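Local structure of alpha-L-rhamnosidase (Streptomyces avermitilis, 3W5M) at residues Leu129-Leu135 with Pro297-Asn303; Ser510-Ser516 with Gly557-Pro563. The protein hydrolyses terminal non-reducing alpha-L-rhamnose residues from flavonoid glycosides and gum arabic, and also binds L-rhamnose through a calcium-dependent carbohydrate-binding module. All blocks are in the same frame, centred on the assembly; numbering follows the deposited sequence.

Contact 1 of 2, residues Leu129-Leu135 with Pro297-Asn303; sequences LTEAPSL and PVASAAN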
loop_
_atom_site.group_PDB
_atom_site.type_symbol
_atom_site.label_atom_id
_atom_site.label_comp_id
_atom_site.label_asym_id
_atom_site.label_seq_id
_atom_site.Cartn_x
_atom_site.Cartn_y
_atom_site.Cartn_z
ATOM N N LEU A 129 23.738 13.838 -12.039
ATOM C CA LEU A 129 23.115 13.585 -10.732
ATOM C C LEU A 129 22.102 12.419 -10.752
ATOM O O LEU A 129 21.811 11.827 -9.715
ATOM C CB LEU A 129 22.472 14.874 -10.178
ATOM C CG LEU A 129 23.387 16.091 -9.949
ATOM C CD1 LEU A 129 22.583 17.260 -9.359
ATOM C CD2 LEU A 129 24.577 15.748 -9.055
ATOM N N THR A 130 21.584 12.094 -11.930
ATOM C CA THR A 130 20.536 11.081 -12.029
ATOM C C THR A 130 21.008 9.809 -12.738
ATOM O O THR A 130 20.273 8.819 -12.787
ATOM C CB THR A 130 19.312 11.603 -12.788
ATOM O OG1 THR A 130 19.701 12.029 -14.106
ATOM C CG2 THR A 130 18.659 12.747 -12.037
ATOM N N GLU A 131 22.191 9.846 -13.346
ATOM C CA GLU A 131 22.724 8.637 -13.961
ATOM C C GLU A 131 23.954 8.161 -13.220
ATOM O O GLU A 131 24.809 8.956 -12.849
ATOM C CB GLU A 131 23.056 8.851 -15.434
ATOM C CG GLU A 131 21.947 8.401 -16.364
ATOM C CD GLU A 131 20.839 9.426 -16.467
ATOM O OE1 GLU A 131 20.959 10.338 -17.319
ATOM O OE2 GLU A 131 19.840 9.306 -15.709
ATOM N N ALA A 132 24.042 6.855 -13.019
ATOM C CA ALA A 132 25.254 6.262 -12.484
ATOM C C ALA A 132 26.364 6.457 -13.506
ATOM O O ALA A 132 26.081 6.544 -14.720
ATOM C CB ALA A 132 25.040 4.779 -12.205
ATOM N N PRO A 133 27.624 6.559 -13.027
ATOM C CA PRO A 133 28.791 6.442 -13.903
ATOM C C PRO A 133 28.522 5.279 -14.857
ATOM O O PRO A 133 28.133 4.221 -14.397
ATOM C CB PRO A 133 29.898 6.068 -12.917
ATOM C CG PRO A 133 29.515 6.797 -11.661
ATOM C CD PRO A 133 28.011 6.796 -11.616
ATOM N N SER A 134 28.661 5.493 -16.166
ATOM C CA SER A 134 28.232 4.499 -17.149
ATOM C C SER A 134 29.390 3.717 -17.797
ATOM O O SER A 134 30.556 4.080 -17.684
ATOM C CB SER A 134 27.429 5.170 -18.257
ATOM O OG SER A 134 28.288 5.663 -19.260
ATOM N N LEU A 135 29.035 2.663 -18.507
ATOM C CA LEU A 135 30.019 1.780 -19.123
ATOM C C LEU A 135 30.349 2.178 -20.559
ATOM O O LEU A 135 31.161 1.523 -21.225
ATOM C CB LEU A 135 29.498 0.345 -19.069
ATOM C CG LEU A 135 29.336 -0.198 -17.647
ATOM C CD1 LEU A 135 28.635 -1.540 -17.757
ATOM C CD2 LEU A 135 30.712 -0.339 -16.972
ATOM N N PRO A 297 24.585 0.661 -15.081
ATOM C CA PRO A 297 24.344 0.631 -13.639
ATOM C C PRO A 297 23.127 1.505 -13.336
ATOM O O PRO A 297 22.841 2.443 -14.084
ATOM C CB PRO A 297 25.600 1.293 -13.036
ATOM C CG PRO A 297 26.562 1.483 -14.152
ATOM C CD PRO A 297 25.826 1.361 -15.453
ATOM N N VAL A 298 22.408 1.173 -12.274
ATOM C CA VAL A 298 21.217 1.913 -11.850
ATOM C C VAL A 298 21.598 2.915 -10.749
ATOM O O VAL A 298 22.265 2.555 -9.804
ATOM C CB VAL A 298 20.139 0.946 -11.336
ATOM C CG1 VAL A 298 18.944 1.718 -10.761
ATOM C CG2 VAL A 298 19.690 0.020 -12.462
ATOM N N ALA A 299 21.200 4.167 -10.888
ATOM C CA ALA A 299 21.422 5.123 -9.809
ATOM C C ALA A 299 20.041 5.478 -9.264
ATOM O O ALA A 299 19.083 5.582 -10.011
ATOM C CB ALA A 299 22.153 6.366 -10.311
ATOM N N SER A 300 19.931 5.629 -7.959
ATOM C CA SER A 300 18.646 5.892 -7.362
ATOM C C SER A 300 18.718 7.044 -6.368
ATOM O O SER A 300 18.076 6.985 -5.342
ATOM C CB SER A 300 18.159 4.626 -6.651
ATOM O OG SER A 300 17.925 3.581 -7.587
ATOM N N ALA A 301 19.475 8.101 -6.670
ATOM C CA ALA A 301 19.630 9.170 -5.685
ATOM C C ALA A 301 18.315 9.943 -5.555
ATOM O O ALA A 301 17.499 9.922 -6.489
ATOM C CB ALA A 301 20.761 10.105 -6.090
ATOM N N ALA A 302 18.090 10.556 -4.386
ATOM C CA ALA A 302 17.019 11.549 -4.171
ATOM C C ALA A 302 17.705 12.871 -4.179
ATOM O O ALA A 302 18.249 13.296 -3.149
ATOM C CB ALA A 302 16.319 11.361 -2.848
ATOM N N ASN A 303 17.750 13.500 -5.343
ATOM C CA ASN A 303 18.480 14.784 -5.472
ATOM C C ASN A 303 17.767 15.977 -4.888
ATOM O O ASN A 303 16.567 15.951 -4.681
ATOM C CB ASN A 303 18.809 15.055 -6.946
ATOM C CG ASN A 303 19.841 14.086 -7.507
ATOM O OD1 ASN A 303 20.985 14.070 -7.094
ATOM N ND2 ASN A 303 19.428 13.262 -8.451
HETATM O O HOH W 1 20.571 8.961 -9.196
HETATM O O HOH W 2 24.674 4.510 -15.990
HETATM O O HOH W 3 22.211 5.196 -14.050
#
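An inserted domain needs a place where the chain goes out and comes back, and Leu129-Leu135 and Pro297-Asn303, two largely loop segments running in nearly opposite directions (172° apart), are a worked example. Leu129, near the end of helix 127-130, offers its backbone carbonyl: ND2 of Asn303 donates to O of Leu129 at 3.1 Å, and water 1 links that same oxygen to N of Ala301. Thr130 points its CA-CB bond away, yet CG2 of Thr130 lies 3.7 Å from ND2 of Asn303. At Glu131 the chain leaves helical geometry; its carboxylate takes a hydrogen bond from Thr130 OG1 and a salt bridge from Arg396. Extended from here, the backbone brings CA of Ala132 within 4.8 Å of CA of Ala299. CB of Ala132 packs against CB of Pro297 at 3.6 Å and CB of Ala299 at 3.8 Å, while water 3 joins N of Ala132 to O of Pro297. The carbonyl O of Pro133 rests 3.2 Å from CG of Pro297, and CG of Leu135 closes the apolar patch loosely, 4.4 Å from CD of Pro297. The two segments run across the boundaries of CBM67, assigned to 133-297. Ala132 and Pro297 touch Val208 of strand 207-210, Pro133 and Leu135 reach strand 171-179, and at the other end Asn303 begins strand 303-311, with Ser300 and Ala302 lying against strand 428-432.

Contact 2 of 2, residues Ser510-Ser516 with Gly557-Pro563; sequences SVRLRVS and GEETYEP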
loop_
_atom_site.group_PDB
_atom_site.type_symbol
_atom_site.label_atom_id
_atom_site.label_comp_id
_atom_site.label_asym_id
_atom_site.label_seq_id
_atom_site.Cartn_x
_atom_site.Cartn_y
_atom_site.Cartn_z
ATOM N N SER A 510 9.142 3.321 8.696
ATOM C CA SER A 510 10.603 3.319 8.794
ATOM C C SER A 510 10.958 3.895 10.174
ATOM O O SER A 510 10.085 4.352 10.888
ATOM C CB SER A 510 11.246 4.147 7.649
ATOM O OG SER A 510 10.767 5.479 7.638
ATOM N N VAL A 511 12.228 3.890 10.545
ATOM C CA VAL A 511 12.570 4.260 11.906
ATOM C C VAL A 511 13.103 5.691 12.006
ATOM O O VAL A 511 13.428 6.313 11.011
ATOM C CB VAL A 511 13.556 3.243 12.532
ATOM C CG1 VAL A 511 13.104 1.833 12.230
ATOM C CG2 VAL A 511 14.984 3.484 12.070
ATOM N N ARG A 512 13.138 6.213 13.212
ATOM C CA ARG A 512 14.009 7.338 13.541
ATOM C C ARG A 512 15.170 6.753 14.315
ATOM O O ARG A 512 14.956 6.027 15.313
ATOM C CB ARG A 512 13.264 8.338 14.422
ATOM C CG ARG A 512 14.190 9.429 14.972
ATOM C CD ARG A 512 13.426 10.623 15.525
ATOM N NE ARG A 512 12.589 10.246 16.659
ATOM C CZ ARG A 512 11.268 10.122 16.596
ATOM N NH1 ARG A 512 10.622 10.352 15.457
ATOM N NH2 ARG A 512 10.598 9.763 17.678
ATOM N N LEU A 513 16.382 7.069 13.859
ATOM C CA LEU A 513 17.622 6.652 14.502
ATOM C C LEU A 513 18.196 7.876 15.195
ATOM O O LEU A 513 18.293 8.949 14.557
ATOM C CB LEU A 513 18.592 6.161 13.441
ATOM C CG LEU A 513 20.018 5.816 13.843
ATOM C CD1 LEU A 513 20.057 4.597 14.785
ATOM C CD2 LEU A 513 20.888 5.616 12.613
ATOM N N ARG A 514 18.524 7.733 16.493
ATOM C CA ARG A 514 19.324 8.739 17.208
ATOM C C ARG A 514 20.687 8.125 17.497
ATOM O O ARG A 514 20.782 6.992 17.978
ATOM C CB ARG A 514 18.695 9.197 18.531
ATOM C CG ARG A 514 17.248 9.664 18.497
ATOM C CD ARG A 514 17.004 10.875 17.598
ATOM N NE ARG A 514 17.786 12.058 17.980
ATOM C CZ ARG A 514 17.431 12.939 18.910
ATOM N NH1 ARG A 514 16.299 12.783 19.585
ATOM N NH2 ARG A 514 18.222 13.980 19.163
ATOM N N VAL A 515 21.745 8.847 17.162
ATOM C CA VAL A 515 23.099 8.318 17.309
ATOM C C VAL A 515 24.103 9.463 17.484
ATOM O O VAL A 515 23.978 10.519 16.866
ATOM C CB VAL A 515 23.486 7.406 16.116
ATOM C CG1 VAL A 515 23.408 8.168 14.783
ATOM C CG2 VAL A 515 24.856 6.773 16.306
ATOM N N SER A 516 25.084 9.255 18.358
ATOM C CA SER A 516 26.179 10.216 18.526
ATOM C C SER A 516 27.456 9.484 18.259
ATOM O O SER A 516 27.637 8.356 18.717
ATOM C CB SER A 516 26.243 10.773 19.943
ATOM O OG SER A 516 24.996 11.289 20.351
ATOM N N GLY A 557 26.883 16.041 17.554
ATOM C CA GLY A 557 25.953 15.889 18.681
ATOM C C GLY A 557 25.047 14.676 18.553
ATOM O O GLY A 557 25.471 13.670 18.044
ATOM N N GLU A 558 23.810 14.766 19.041
ATOM C CA GLU A 558 22.882 13.633 18.967
ATOM C C GLU A 558 22.133 13.681 17.627
ATOM O O GLU A 558 21.024 14.244 17.534
ATOM C CB GLU A 558 21.907 13.619 20.149
ATOM C CG GLU A 558 21.149 12.311 20.328
ATOM C CD GLU A 558 20.307 12.282 21.594
ATOM O OE1 GLU A 558 20.821 12.620 22.688
ATOM O OE2 GLU A 558 19.118 11.906 21.497
ATOM N N GLU A 559 22.741 13.070 16.607
ATOM C CA GLU A 559 22.199 13.081 15.246
ATOM C C GLU A 559 20.855 12.370 15.133
ATOM O O GLU A 559 20.572 11.465 15.907
ATOM C CB GLU A 559 23.216 12.506 14.277
ATOM C CG GLU A 559 24.450 13.393 14.196
ATOM C CD GLU A 559 25.541 12.859 13.287
ATOM O OE1 GLU A 559 25.235 12.388 12.159
ATOM O OE2 GLU A 559 26.723 12.920 13.681
ATOM N N THR A 560 20.016 12.816 14.195
ATOM C CA THR A 560 18.686 12.216 14.010
ATOM C C THR A 560 18.594 11.836 12.562
ATOM O O THR A 560 18.794 12.704 11.723
ATOM C CB THR A 560 17.548 13.207 14.305
ATOM O OG1 THR A 560 17.602 13.606 15.679
ATOM C CG2 THR A 560 16.174 12.573 14.017
ATOM N N TYR A 561 18.316 10.563 12.267
ATOM C CA TYR A 561 18.130 10.149 10.868
ATOM C C TYR A 561 16.726 9.571 10.699
ATOM O O TYR A 561 16.331 8.661 11.450
ATOM C CB TYR A 561 19.195 9.132 10.436
ATOM C CG TYR A 561 18.884 8.536 9.068
ATOM C CD1 TYR A 561 18.750 9.358 7.928
ATOM C CD2 TYR A 561 18.688 7.168 8.927
ATOM C CE1 TYR A 561 18.426 8.808 6.690
ATOM C CE2 TYR A 561 18.370 6.607 7.689
ATOM C CZ TYR A 561 18.249 7.432 6.584
ATOM O OH TYR A 561 17.937 6.853 5.346
ATOM N N GLU A 562 15.980 10.096 9.719
ATOM C CA GLU A 562 14.640 9.588 9.434
ATOM C C GLU A 562 14.540 9.380 7.929
ATOM O O GLU A 562 14.512 10.355 7.195
ATOM C CB GLU A 562 13.592 10.598 9.893
ATOM C CG GLU A 562 13.345 10.544 11.405
ATOM C CD GLU A 562 12.504 11.690 11.917
ATOM O OE1 GLU A 562 12.640 12.822 11.404
ATOM O OE2 GLU A 562 11.703 11.473 12.843
ATOM N N PRO A 563 14.485 8.131 7.464
ATOM C CA PRO A 563 14.365 7.938 5.996
ATOM C C PRO A 563 13.137 8.641 5.401
ATOM O O PRO A 563 12.132 8.863 6.106
ATOM C CB PRO A 563 14.238 6.417 5.854
ATOM C CG PRO A 563 14.890 5.872 7.099
ATOM C CD PRO A 563 14.533 6.843 8.187
HETATM O O HOH W 4 10.363 6.443 5.168
#
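This is antiparallel pairing of two strands of the concanavalin-like domain, at one margin of a mixed sheet: strand 559-561 is outermost within the chain, and strand 510-515 lies between it and strand 587-594. The axes approach to 4.7 Å with N-to-C directions 163° apart. Leu513 and Tyr561 form a hydrogen-bonded pair, N of Leu513 to O of Tyr561 at 2.9 Å and N of Tyr561 to O of Leu513 at 2.8 Å; Val515 and Glu559 form the next, with the bond from Glu559 N weak. On the buried Leu513 face, Tyr561 meets Tyr551 and Tyr439, its OH hydrogen-bonded to OE2 of Glu437, and the Glu559 carboxylate is hydrogen-bonded to Tyr551 OH. Arg512 NH1 bridges Glu562 OE2 at 3.0 Å and has a second acidic partner in Glu485. Arg514 NH2 donates to O of Glu558 at 3.3 Å, whereas Glu558 OE2, 3.2 Å from Arg514 NH2, lies out of the guanidinium plane and contributes charge attraction alone. Backbone bonds thus define the register, and the arginine-glutamate pairs lie on the more exposed side.

In the fold
Both contacts join antiparallel pieces of chain, but they illustrate two ways of doing so. Contact 1 unites the entry to and exit from an inserted module, 162 residues apart, through small apolar side chains, one direct hydrogen bond and bridging waters. Contact 2 spans 41 residues within a single domain and relies on backbone hydrogen bonds between paired strands, one of them weak, with salt bridges on one side and a buried face of apolar and aromatic groups and one hydrogen-bonded glutamate on the other. Each is partly buried, contact 2 more clearly two-sided. Contacts 1 and 2 hold different elements, and their centres are 26 Å apart. The sheet containing contact 2 also includes strand 428-432, against which segment 297-303 packs.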